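Local coordinates for protein alginate lyase (Chitinophaga sp. MD30, PDB 6KCW) that cleaves the polysaccharide alginate as a lyase of family 36, probably by beta-elimination, at residues V47-N52 / S228-D233. Sequence-based numbering, arbitrary orientation.
Sequences VTLLKN and SYIYYD. With CA (calcium ion), chain C.
Val47 O takes a hydrogen bond from Ile230 N, 3.1 Å away, and the CA-H of Tyr229 adds a weaker contact, with Tyr229 CA 3.5 Å from Val47 O. Val47 N in turn donates to Ile230 O, at 2.9 Å. Leu49 and Ser228 repeat this two-bond ring two residues further along, and Thr48 with Tyr229 forms the non-hydrogen-bonded pair in between. The strands are antiparallel, their short axes at 153°.

Thr48 and Tyr229 share one face of the sheet and run side by side in the same direction. Thr48 OG1 comes obliquely to the ring, 3.5 Å from Tyr229 CE1, and Thr48 CG2 touches the same ring atom more loosely. The ring also meets His81.

Strands 44-49 and 228-241 belong to the larger of two antiparallel sheets, consistent with the concanavalin-like beta-sandwich of this clan. Val47, Leu49, Ser228 and Ile230 occupy the other face, toward the second sheet: Val47 and Ile230 both touch Thr213 of strand 206-215. Here Leu49 CD1 meets Ile230 CD1 at 3.9 Å, the two side chains crossing at a slant. Val47 CG2 is anti to the carbonyl carbon (chi1 174° puts CG1 anti to N). It reaches the edge of the Tyr232 ring, in plane, 3.8 Å from Tyr232 CE2. Tyr232 OH is hydrogen-bonded to Thr213 and Gly93, which ties the hydroxyl end to the second sheet, at strand 206-215 and at the link between strands 89-92 and 94-99.

Beyond the paired residues, Asp233 holds the calcium ion with both carboxylate oxygens, Asp233 OD1 lying 2.5 Å from the calcium. Asn9, Asn11, Gly43 and two waters complete that site.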
loop_
_atom_site.group_PDB
_atom_site.type_symbol
_atom_site.label_atom_id
_atom_site.label_comp_id
_atom_site.label_asym_id
_atom_site.label_seq_id
_atom_site.Cartn_x
_atom_site.Cartn_y
_atom_site.Cartn_z
ATOM N N VAL A 47 -9.627 1.868 -9.249
ATOM C CA VAL A 47 -10.278 1.271 -8.093
ATOM C C VAL A 47 -11.325 2.245 -7.570
ATOM O O VAL A 47 -11.084 3.456 -7.503
ATOM C CB VAL A 47 -9.249 0.900 -7.006
ATOM C CG1 VAL A 47 -9.953 0.412 -5.740
ATOM C CG2 VAL A 47 -8.297 -0.174 -7.528
ATOM N N THR A 48 -12.491 1.721 -7.198
ATOM C CA THR A 48 -13.583 2.537 -6.678
ATOM C C THR A 48 -13.623 2.478 -5.155
ATOM O O THR A 48 -13.579 1.391 -4.568
ATOM C CB THR A 48 -14.939 2.081 -7.228
ATOM O OG1 THR A 48 -14.945 2.181 -8.656
ATOM C CG2 THR A 48 -16.049 2.963 -6.682
ATOM N N LEU A 49 -13.717 3.643 -4.520
ATOM C CA LEU A 49 -14.090 3.740 -3.115
ATOM C C LEU A 49 -15.534 4.230 -3.048
ATOM O O LEU A 49 -15.824 5.367 -3.444
ATOM C CB LEU A 49 -13.168 4.682 -2.345
ATOM C CG LEU A 49 -11.660 4.412 -2.386
ATOM C CD1 LEU A 49 -10.903 5.541 -1.702
ATOM C CD2 LEU A 49 -11.334 3.072 -1.759
ATOM N N LEU A 50 -16.432 3.378 -2.545
ATOM C CA LEU A 50 -17.848 3.713 -2.517
ATOM C C LEU A 50 -18.184 4.643 -1.361
ATOM O O LEU A 50 -17.605 4.569 -0.271
ATOM C CB LEU A 50 -18.728 2.464 -2.426
ATOM C CG LEU A 50 -18.495 1.271 -3.344
ATOM C CD1 LEU A 50 -19.286 0.086 -2.859
ATOM C CD2 LEU A 50 -18.894 1.624 -4.756
ATOM N N LYS A 51 -19.154 5.510 -1.614
ATOM C CA LYS A 51 -19.650 6.422 -0.599
ATOM C C LYS A 51 -20.225 5.656 0.595
ATOM O O LYS A 51 -20.722 4.529 0.467
ATOM C CB LYS A 51 -20.716 7.327 -1.217
ATOM C CG LYS A 51 -21.921 6.559 -1.741
ATOM C CD LYS A 51 -22.999 7.460 -2.309
ATOM C CE LYS A 51 -24.026 6.597 -2.978
ATOM N NZ LYS A 51 -23.333 5.431 -3.591
ATOM N N ASN A 52 -20.144 6.288 1.771
ATOM C CA ASN A 52 -20.752 5.780 3.007
ATOM C C ASN A 52 -20.238 4.386 3.368
ATOM O O ASN A 52 -21.021 3.496 3.717
ATOM C CB ASN A 52 -22.283 5.763 2.909
ATOM C CG ASN A 52 -22.862 7.088 2.428
ATOM O OD1 ASN A 52 -23.664 7.122 1.486
ATOM N ND2 ASN A 52 -22.464 8.180 3.073
ATOM N N SER A 228 -15.628 7.817 -5.204
ATOM C CA SER A 228 -14.378 8.425 -5.644
ATOM C C SER A 228 -13.477 7.358 -6.250
ATOM O O SER A 228 -13.648 6.160 -6.006
ATOM C CB SER A 228 -13.660 9.139 -4.499
ATOM O OG SER A 228 -14.157 10.454 -4.336
ATOM N N TYR A 229 -12.505 7.806 -7.045
ATOM C CA TYR A 229 -11.724 6.905 -7.877
ATOM C C TYR A 229 -10.230 7.177 -7.724
ATOM O O TYR A 229 -9.809 8.318 -7.506
ATOM C CB TYR A 229 -12.160 7.030 -9.350
ATOM C CG TYR A 229 -13.661 6.810 -9.539
ATOM C CD1 TYR A 229 -14.180 5.537 -9.754
ATOM C CD2 TYR A 229 -14.552 7.880 -9.481
ATOM C CE1 TYR A 229 -15.548 5.336 -9.923
ATOM C CE2 TYR A 229 -15.921 7.690 -9.637
ATOM C CZ TYR A 229 -16.414 6.420 -9.856
ATOM O OH TYR A 229 -17.772 6.243 -10.013
ATOM N N ILE A 230 -9.441 6.107 -7.805
ATOM C CA ILE A 230 -7.986 6.171 -7.796
ATOM C C ILE A 230 -7.480 5.308 -8.945
ATOM O O ILE A 230 -8.020 4.225 -9.205
ATOM C CB ILE A 230 -7.407 5.696 -6.441
ATOM C CG1 ILE A 230 -7.887 6.597 -5.299
ATOM C CG2 ILE A 230 -5.882 5.634 -6.477
ATOM C CD1 ILE A 230 -7.775 5.969 -3.941
ATOM N N TYR A 231 -6.459 5.783 -9.646
ATOM C CA TYR A 231 -5.937 5.085 -10.811
ATOM C C TYR A 231 -4.485 4.689 -10.584
ATOM O O TYR A 231 -3.654 5.531 -10.232
ATOM C CB TYR A 231 -6.049 5.961 -12.052
ATOM C CG TYR A 231 -7.435 6.503 -12.343
ATOM C CD1 TYR A 231 -7.898 7.656 -11.718
ATOM C CD2 TYR A 231 -8.266 5.882 -13.264
ATOM C CE1 TYR A 231 -9.152 8.166 -12.000
ATOM C CE2 TYR A 231 -9.518 6.389 -13.551
ATOM C CZ TYR A 231 -9.949 7.526 -12.917
ATOM O OH TYR A 231 -11.189 8.024 -13.196
ATOM N N TYR A 232 -4.182 3.413 -10.804
ATOM C CA TYR A 232 -2.828 2.885 -10.744
ATOM C C TYR A 232 -2.353 2.465 -12.134
ATOM O O TYR A 232 -3.152 2.157 -13.026
ATOM C CB TYR A 232 -2.752 1.693 -9.778
ATOM C CG TYR A 232 -3.314 1.984 -8.398
ATOM C CD1 TYR A 232 -2.571 2.697 -7.458
ATOM C CD2 TYR A 232 -4.582 1.541 -8.027
ATOM C CE1 TYR A 232 -3.079 2.960 -6.195
ATOM C CE2 TYR A 232 -5.092 1.813 -6.779
ATOM C CZ TYR A 232 -4.333 2.521 -5.865
ATOM O OH TYR A 232 -4.831 2.794 -4.615
ATOM N N ASP A 233 -1.031 2.431 -12.306
ATOM C CA ASP A 233 -0.442 2.035 -13.577
ATOM C C ASP A 233 0.997 1.586 -13.356
ATOM O O ASP A 233 1.651 1.975 -12.379
ATOM C CB ASP A 233 -0.481 3.187 -14.586
ATOM C CG ASP A 233 -0.478 2.708 -16.023
ATOM O OD1 ASP A 233 -0.134 1.526 -16.252
ATOM O OD2 ASP A 233 -0.827 3.518 -16.914
HETATM CA CA CA C . -0.995 1.438 -18.575
HETATM O O HOH W 1 -1.249 2.805 -20.188
HETATM O O HOH W 2 1.619 1.757 -19.019
#